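Local coordinates for protein putative amidohydrolase (Unidentified, PDB 3MKV) that probably acts as a zinc-dependent prolidase of the amidohydrolase superfamily, hydrolysing dipeptides that end in proline, at residues 6-11 and 378-383; 14-19 and 355-360; 385-388 and 392-395. All blocks are in the same frame, centred on the assembly; numbering follows the deposited sequence.

In the fold
The three contacts lie on the same side of the chain's centre. Interactions 1 and 2 join N-terminal segments to later parts of the chain, while interaction 3 closes a local loop. The centre of interaction 1 is about 16 Å from those of interactions 2 and 3, which are about 14 Å apart. Interactions 1 and 3 meet where Val383 CG1 lies 3.6 Å from Cys393 CB; interactions 2 and 3 meet where Leu14 CD1 lies 3.8 Å from Pro387 CG. No zinc ligand lies in any segment. The link to the site runs through strand 56-63, which all three contacts touch: just beyond come His65 and His67, which share a zinc with carboxylated Lys193 and Asp326.

Interaction 1 (6-11 and 378-383); sequences FLFRNG and ADVLVV
Phe8 and the pair Val380 and Val382 belong to strands that run in roughly the same direction but are too far apart to be neighbours in one sheet: Phe8 CA lies 9.8 Å from Val380 CA and 9.6 Å from Val382 CA. No hydrogen bond crosses between them, so side chains alone fill the gap. Along strand 380-383 it is every second residue that turns inward, which gives Phe8 two valines to rest on, while Leu381 between them turns away, and its side chain packs on Met58 and Leu61. The CG of Phe8 stands anti to its carbonyl carbon (chi1 -69°), and the far end of the ring is thereby carried across to the valines. Val380 CG1 lies over one face of the ring, 4.0 Å from Phe8 CZ. The methyl of Val382 that takes part is CG2, at 4.1 Å from Phe8 CE1, and it comes in obliquely. The two strands come from opposite ends of the chain and from different sheets: 5-9 is bonded between strands 25-30 and 48-51, whereas 380-383 lies between 56-63 and 403-406. Such face-to-face packing of N- and C-terminal strands is consistent with the small beta-sandwich domain that accompanies the TIM barrel in many amidohydrolases. Phenylalanine suits its place because a long flat ring can span the distance, and beta-branched valines suit theirs because they sit well in a strand and offer compact methyls. Ile29, Ile57 and Met405 also touch the side chain of Phe8.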
loop_
_atom_site.group_PDB
_atom_site.type_symbol
_atom_site.label_atom_id
_atom_site.label_comp_id
_atom_site.label_asym_id
_atom_site.label_seq_id
_atom_site.Cartn_x
_atom_site.Cartn_y
_atom_site.Cartn_z
ATOM N N PHE A 6 -43.427 -23.364 35.258
ATOM C CA PHE A 6 -43.359 -24.814 35.118
ATOM C C PHE A 6 -43.037 -25.473 36.456
ATOM O O PHE A 6 -42.241 -24.956 37.253
ATOM C CB PHE A 6 -42.315 -25.226 34.079
ATOM C CG PHE A 6 -42.655 -24.814 32.682
ATOM C CD1 PHE A 6 -43.225 -25.715 31.800
ATOM C CD2 PHE A 6 -42.402 -23.521 32.244
ATOM C CE1 PHE A 6 -43.537 -25.338 30.503
ATOM C CE2 PHE A 6 -42.716 -23.135 30.948
ATOM C CZ PHE A 6 -43.285 -24.044 30.076
ATOM N N LEU A 7 -43.668 -26.615 36.698
ATOM C CA LEU A 7 -43.413 -27.368 37.912
ATOM C C LEU A 7 -43.132 -28.837 37.603
ATOM O O LEU A 7 -44.027 -29.596 37.216
ATOM C CB LEU A 7 -44.574 -27.222 38.901
ATOM C CG LEU A 7 -44.286 -27.812 40.281
ATOM C CD1 LEU A 7 -45.144 -27.157 41.346
ATOM C CD2 LEU A 7 -44.506 -29.314 40.270
ATOM N N PHE A 8 -41.869 -29.214 37.756
ATOM C CA PHE A 8 -41.454 -30.598 37.623
ATOM C C PHE A 8 -41.822 -31.347 38.892
ATOM O O PHE A 8 -41.513 -30.892 39.998
ATOM C CB PHE A 8 -39.950 -30.668 37.392
ATOM C CG PHE A 8 -39.519 -30.140 36.053
ATOM C CD1 PHE A 8 -39.326 -31.001 34.986
ATOM C CD2 PHE A 8 -39.303 -28.787 35.864
ATOM C CE1 PHE A 8 -38.925 -30.522 33.756
ATOM C CE2 PHE A 8 -38.909 -28.303 34.637
ATOM C CZ PHE A 8 -38.720 -29.170 33.581
ATOM N N ARG A 9 -42.483 -32.485 38.742
ATOM C CA ARG A 9 -42.964 -33.277 39.866
ATOM C C ARG A 9 -42.813 -34.789 39.625
ATOM O O ARG A 9 -42.864 -35.242 38.502
ATOM C CB ARG A 9 -44.438 -32.938 40.113
ATOM C CG ARG A 9 -45.003 -33.443 41.430
ATOM C CD ARG A 9 -46.502 -33.172 41.538
ATOM N NE ARG A 9 -47.281 -33.953 40.578
ATOM C CZ ARG A 9 -47.489 -35.263 40.674
ATOM N NH1 ARG A 9 -48.215 -35.893 39.753
ATOM N NH2 ARG A 9 -46.973 -35.945 41.691
ATOM N N ASN A 10 -42.707 -35.556 40.695
ATOM C CA ASN A 10 -42.689 -37.015 40.597
ATOM C C ASN A 10 -41.476 -37.635 39.893
ATOM O O ASN A 10 -41.619 -38.557 39.076
ATOM C CB ASN A 10 -43.965 -37.506 39.921
ATOM C CG ASN A 10 -44.345 -38.902 40.357
ATOM O OD1 ASN A 10 -44.329 -39.213 41.552
ATOM N ND2 ASN A 10 -44.686 -39.756 39.395
ATOM N N GLY A 11 -40.281 -37.151 40.223
ATOM C CA GLY A 11 -39.065 -37.704 39.642
ATOM C C GLY A 11 -37.871 -37.726 40.578
ATOM O O GLY A 11 -37.922 -37.206 41.697
ATOM N N ALA A 378 -32.973 -21.961 34.122
ATOM C CA ALA A 378 -33.829 -23.122 33.945
ATOM C C ALA A 378 -33.414 -23.857 32.680
ATOM O O ALA A 378 -34.149 -23.889 31.686
ATOM C CB ALA A 378 -35.297 -22.723 33.890
ATOM N N ASP A 379 -32.207 -24.412 32.730
ATOM C CA ASP A 379 -31.722 -25.353 31.732
ATOM C C ASP A 379 -31.874 -26.723 32.360
ATOM O O ASP A 379 -31.102 -27.096 33.247
ATOM C CB ASP A 379 -30.242 -25.100 31.413
ATOM C CG ASP A 379 -29.985 -23.720 30.807
ATOM O OD1 ASP A 379 -30.924 -22.888 30.722
ATOM O OD2 ASP A 379 -28.826 -23.472 30.408
ATOM N N VAL A 380 -32.890 -27.461 31.926
ATOM C CA VAL A 380 -33.237 -28.723 32.575
ATOM C C VAL A 380 -33.398 -29.850 31.577
ATOM O O VAL A 380 -33.919 -29.653 30.485
ATOM C CB VAL A 380 -34.563 -28.605 33.371
ATOM C CG1 VAL A 380 -34.851 -29.896 34.105
ATOM C CG2 VAL A 380 -34.503 -27.446 34.343
ATOM N N LEU A 381 -32.952 -31.036 31.962
ATOM C CA LEU A 381 -33.190 -32.237 31.173
ATOM C C LEU A 381 -34.061 -33.229 31.946
ATOM O O LEU A 381 -34.061 -33.253 33.184
ATOM C CB LEU A 381 -31.872 -32.928 30.818
ATOM C CG LEU A 381 -30.765 -32.135 30.135
ATOM C CD1 LEU A 381 -29.702 -33.106 29.592
ATOM C CD2 LEU A 381 -31.348 -31.270 29.022
ATOM N N VAL A 382 -34.795 -34.051 31.207
ATOM C CA VAL A 382 -35.431 -35.223 31.790
ATOM C C VAL A 382 -34.917 -36.446 31.054
ATOM O O VAL A 382 -35.051 -36.547 29.840
ATOM C CB VAL A 382 -36.970 -35.163 31.694
ATOM C CG1 VAL A 382 -37.563 -36.561 31.823
ATOM C CG2 VAL A 382 -37.526 -34.250 32.758
ATOM N N VAL A 383 -34.309 -37.369 31.784
ATOM C CA VAL A 383 -33.738 -38.546 31.157
ATOM C C VAL A 383 -34.452 -39.828 31.568
ATOM O O VAL A 383 -34.866 -39.995 32.720
ATOM C CB VAL A 383 -32.244 -38.667 31.463
ATOM C CG1 VAL A 383 -31.637 -39.862 30.720
ATOM C CG2 VAL A 383 -31.536 -37.373 31.079
#

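Interaction 2 (14-19 and 355-360); sequences LDPDHP and ATIVSA
Pro16 meets the helix at Thr356 and Ile357, and this is the close-packed part of the contact. The CB of Pro16 lies 3.7 Å from Thr356 OG1 and 4.0 Å from Ile357 CG2, with the ring set obliquely to both side chains. Its contact with the threonine oxygen is plain packing, for that hydroxyl is hydrogen-bonded to the backbone oxygen of Ile352, one turn back in the helix. A chi1 of 51° puts Thr356 OG1 between the backbone N and the carbonyl carbon. Threonine suits the place because its hydroxyl can bond back to its own helix while its flank packs on Pro16. Isoleucine suits the next position because its branching offers two carbons, CG1 and CG2, to the proline, whose ring also rests on Pro59.

Toward solvent the fit is looser. The carboxylate carbon of Asp17 comes only to 4.4 Å from Ile357 CD1, and its oxygens look elsewhere: Asp15 and Asp17 both make salt bridges with Arg371, which bridges the two side chains and also touches Ile357.

The loop keeps its shape through a type I beta turn from Asp15 to His18, closed by a bond of 2.7 Å from His18 N to Asp15 O. Proline fits its second position, where phi is -56°. A weak bond from Asp17 N to Asp15 OD1 (3.4 Å) forms an Asx turn at the start of the same turn. A beta turn between strands 12-13 and 22-23 is thus docked, proline first, on helix 348-362 at its kink and pi-type turn, uniting the N-terminal part of the chain with the TIM-barrel fold.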
loop_
_atom_site.group_PDB
_atom_site.type_symbol
_atom_site.label_atom_id
_atom_site.label_comp_id
_atom_site.label_asym_id
_atom_site.label_seq_id
_atom_site.Cartn_x
_atom_site.Cartn_y
_atom_site.Cartn_z
ATOM N N LEU A 14 -31.089 -35.175 40.032
ATOM C CA LEU A 14 -29.647 -35.371 40.000
ATOM C C LEU A 14 -28.968 -34.087 40.451
ATOM O O LEU A 14 -29.050 -33.056 39.778
ATOM C CB LEU A 14 -29.196 -35.755 38.597
ATOM C CG LEU A 14 -27.804 -36.366 38.445
ATOM C CD1 LEU A 14 -27.677 -36.989 37.061
ATOM C CD2 LEU A 14 -26.701 -35.328 38.695
ATOM N N ASP A 15 -28.344 -34.154 41.620
ATOM C CA ASP A 15 -27.597 -33.047 42.178
ATOM C C ASP A 15 -26.144 -33.474 42.107
ATOM O O ASP A 15 -25.698 -34.327 42.883
ATOM C CB ASP A 15 -28.017 -32.782 43.625
ATOM C CG ASP A 15 -27.374 -31.526 44.203
ATOM O OD1 ASP A 15 -26.171 -31.305 43.955
ATOM O OD2 ASP A 15 -28.068 -30.760 44.907
ATOM N N PRO A 16 -25.408 -32.892 41.151
ATOM C CA PRO A 16 -24.092 -33.380 40.728
ATOM C C PRO A 16 -23.063 -33.511 41.849
ATOM O O PRO A 16 -22.036 -34.161 41.653
ATOM C CB PRO A 16 -23.649 -32.346 39.688
ATOM C CG PRO A 16 -24.938 -31.734 39.196
ATOM C CD PRO A 16 -25.834 -31.703 40.391
ATOM N N ASP A 17 -23.323 -32.922 43.013
ATOM C CA ASP A 17 -22.426 -33.146 44.146
ATOM C C ASP A 17 -22.966 -34.134 45.171
ATOM O O ASP A 17 -22.545 -34.130 46.322
ATOM C CB ASP A 17 -21.976 -31.834 44.806
ATOM C CG ASP A 17 -22.847 -30.662 44.433
ATOM O OD1 ASP A 17 -22.630 -29.569 44.989
ATOM O OD2 ASP A 17 -23.741 -30.830 43.581
ATOM N N HIS A 18 -23.894 -34.986 44.741
ATOM C CA HIS A 18 -24.357 -36.112 45.558
ATOM C C HIS A 18 -24.340 -37.409 44.758
ATOM O O HIS A 18 -24.817 -37.451 43.627
ATOM C CB HIS A 18 -25.745 -35.845 46.135
ATOM C CG HIS A 18 -25.792 -34.656 47.035
ATOM N ND1 HIS A 18 -26.700 -33.633 46.872
ATOM C CD2 HIS A 18 -25.012 -34.306 48.087
ATOM C CE1 HIS A 18 -26.490 -32.712 47.796
ATOM N NE2 HIS A 18 -25.470 -33.096 48.544
ATOM N N PRO A 19 -23.789 -38.475 45.354
ATOM C CA PRO A 19 -23.470 -39.732 44.674
ATOM C C PRO A 19 -24.683 -40.499 44.158
ATOM O O PRO A 19 -24.541 -41.331 43.261
ATOM C CB PRO A 19 -22.762 -40.544 45.764
ATOM C CG PRO A 19 -23.294 -39.983 47.051
ATOM C CD PRO A 19 -23.429 -38.515 46.782
ATOM N N ALA A 355 -19.446 -32.485 33.121
ATOM C CA ALA A 355 -20.265 -31.834 32.114
ATOM C C ALA A 355 -21.244 -30.873 32.741
ATOM O O ALA A 355 -22.154 -30.392 32.064
ATOM C CB ALA A 355 -20.998 -32.848 31.305
ATOM N N THR A 356 -21.045 -30.577 34.022
ATOM C CA THR A 356 -22.014 -29.787 34.764
ATOM C C THR A 356 -21.334 -28.776 35.683
ATOM O O THR A 356 -20.998 -27.673 35.253
ATOM C CB THR A 356 -23.008 -30.690 35.572
ATOM O OG1 THR A 356 -22.274 -31.643 36.354
ATOM C CG2 THR A 356 -23.958 -31.446 34.629
ATOM N N ILE A 357 -21.126 -29.143 36.943
ATOM C CA ILE A 357 -20.607 -28.185 37.907
ATOM C C ILE A 357 -19.158 -27.787 37.643
ATOM O O ILE A 357 -18.776 -26.648 37.899
ATOM C CB ILE A 357 -20.759 -28.660 39.375
ATOM C CG1 ILE A 357 -20.154 -30.047 39.574
ATOM C CG2 ILE A 357 -22.216 -28.612 39.808
ATOM C CD1 ILE A 357 -20.093 -30.453 41.032
ATOM N N VAL A 358 -18.357 -28.719 37.140
ATOM C CA VAL A 358 -16.974 -28.418 36.835
ATOM C C VAL A 358 -16.912 -27.466 35.653
ATOM O O VAL A 358 -16.265 -26.414 35.713
ATOM C CB VAL A 358 -16.160 -29.690 36.521
ATOM C CG1 VAL A 358 -14.698 -29.327 36.279
ATOM C CG2 VAL A 358 -16.281 -30.714 37.659
ATOM N N SER A 359 -17.602 -27.836 34.579
ATOM C CA SER A 359 -17.683 -26.986 33.399
ATOM C C SER A 359 -18.267 -25.611 33.720
ATOM O O SER A 359 -17.789 -24.600 33.219
ATOM C CB SER A 359 -18.499 -27.672 32.310
ATOM O OG SER A 359 -17.759 -28.726 31.735
ATOM N N ALA A 360 -19.298 -25.575 34.560
ATOM C CA ALA A 360 -19.903 -24.312 34.969
ATOM C C ALA A 360 -18.873 -23.434 35.678
ATOM O O ALA A 360 -18.888 -22.205 35.577
ATOM C CB ALA A 360 -21.088 -24.571 35.873
#

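Interaction 3 (385-388 and 392-395); sequences GNPL and DCLL
Gly385 begins the contact by lying against Cys393, its CA 4.1 Å from Cys393 CB. The two backbones come close here, 5.6 Å between Gly385 CA and Cys393 CA, and the place suits a residue with no side chain: a beta carbon would clash with Cys393 CB and, at a phi of 157°, would also press against the preceding carbonyl oxygen. The Gly385 carbonyl is turned to another partner, the hydroxyl of Thr56 on strand 56-63.

Asn386 faces the cysteine with its backbone, N to Cys393 SG 4.0 Å, and its side chain starts off away from the cysteine. Its OD1 receives Lys389 N and, by a weak and strongly bent bond (117°), Leu388 N, the latter making an Asx turn. The two bonds tie the amide to the backbone of the bend that follows.

This segment follows directly on strand 380-383, and the loop that leads on to strand 403-406 folds back on itself here. The run of a strand rich in valine, then Asp-Gly-Asn-Pro-Leu, resembles a pattern familiar near the C-terminal end of many amidohydrolases.

Pro387 makes the main apolar contact. The sulfur sits over one face of the proline ring, Cys393 SG 3.9 Å from Pro387 N and 4.1 Å from Pro387 CG. Cysteine is small enough for this close approach, and its chi1 of 42° sets SG between its own backbone N and carbonyl carbon, above the ring. Farther along, Pro387 CB meets Leu394 CD1 at a looser 4.4 Å; that leucine's longer side chain reaches toward the proline and also packs on Phe339 of helix 337-343. Leu388 instead turns to Leu14 and Leu21.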
loop_
_atom_site.group_PDB
_atom_site.type_symbol
_atom_site.label_atom_id
_atom_site.label_comp_id
_atom_site.label_asym_id
_atom_site.label_seq_id
_atom_site.Cartn_x
_atom_site.Cartn_y
_atom_site.Cartn_z
ATOM N N GLY A 385 -33.586 -42.841 32.510
ATOM C CA GLY A 385 -32.487 -43.651 33.012
ATOM C C GLY A 385 -31.815 -42.953 34.180
ATOM O O GLY A 385 -32.219 -41.853 34.571
ATOM N N ASN A 386 -30.785 -43.589 34.736
ATOM C CA ASN A 386 -30.053 -43.025 35.876
ATOM C C ASN A 386 -28.547 -42.885 35.623
ATOM O O ASN A 386 -27.781 -43.833 35.811
ATOM C CB ASN A 386 -30.304 -43.845 37.139
ATOM C CG ASN A 386 -29.471 -43.371 38.307
ATOM O OD1 ASN A 386 -28.443 -42.713 38.127
ATOM N ND2 ASN A 386 -29.910 -43.700 39.514
ATOM N N PRO A 387 -28.124 -41.680 35.214
ATOM C CA PRO A 387 -26.773 -41.368 34.743
ATOM C C PRO A 387 -25.708 -41.648 35.798
ATOM O O PRO A 387 -24.558 -41.945 35.454
ATOM C CB PRO A 387 -26.839 -39.863 34.459
ATOM C CG PRO A 387 -28.288 -39.559 34.312
ATOM C CD PRO A 387 -29.001 -40.498 35.212
ATOM N N LEU A 388 -26.096 -41.535 37.068
ATOM C CA LEU A 388 -25.215 -41.854 38.193
ATOM C C LEU A 388 -24.894 -43.358 38.284
ATOM O O LEU A 388 -23.872 -43.745 38.842
ATOM C CB LEU A 388 -25.822 -41.336 39.500
ATOM C CG LEU A 388 -25.867 -39.804 39.535
ATOM C CD1 LEU A 388 -26.357 -39.271 40.882
ATOM C CD2 LEU A 388 -24.490 -39.230 39.195
ATOM N N ASP A 392 -25.182 -44.617 29.643
ATOM C CA ASP A 392 -25.736 -45.118 28.392
ATOM C C ASP A 392 -27.038 -44.428 28.006
ATOM O O ASP A 392 -27.416 -44.419 26.837
ATOM C CB ASP A 392 -25.952 -46.631 28.478
ATOM C CG ASP A 392 -24.653 -47.399 28.666
ATOM O OD1 ASP A 392 -23.569 -46.786 28.549
ATOM O OD2 ASP A 392 -24.718 -48.618 28.929
ATOM N N CYS A 393 -27.726 -43.858 28.989
ATOM C CA CYS A 393 -28.957 -43.105 28.723
ATOM C C CYS A 393 -28.704 -41.750 28.024
ATOM O O CYS A 393 -29.608 -41.179 27.410
ATOM C CB CYS A 393 -29.753 -42.902 30.022
ATOM S SG CYS A 393 -28.745 -42.463 31.474
ATOM N N LEU A 394 -27.476 -41.244 28.128
ATOM C CA LEU A 394 -27.098 -39.987 27.479
ATOM C C LEU A 394 -26.613 -40.207 26.044
ATOM O O LEU A 394 -26.623 -39.284 25.239
ATOM C CB LEU A 394 -26.032 -39.249 28.300
ATOM C CG LEU A 394 -26.410 -38.989 29.765
ATOM C CD1 LEU A 394 -25.262 -38.371 30.588
ATOM C CD2 LEU A 394 -27.666 -38.136 29.860
ATOM N N LEU A 395 -26.207 -41.435 25.725
ATOM C CA LEU A 395 -25.622 -41.740 24.418
ATOM C C LEU A 395 -26.579 -41.524 23.260
ATOM O O LEU A 395 -27.796 -41.467 23.447
ATOM C CB LEU A 395 -25.117 -43.181 24.354
ATOM C CG LEU A 395 -24.040 -43.630 25.335
ATOM C CD1 LEU A 395 -23.559 -45.043 24.975
ATOM C CD2 LEU A 395 -22.885 -42.636 25.371
#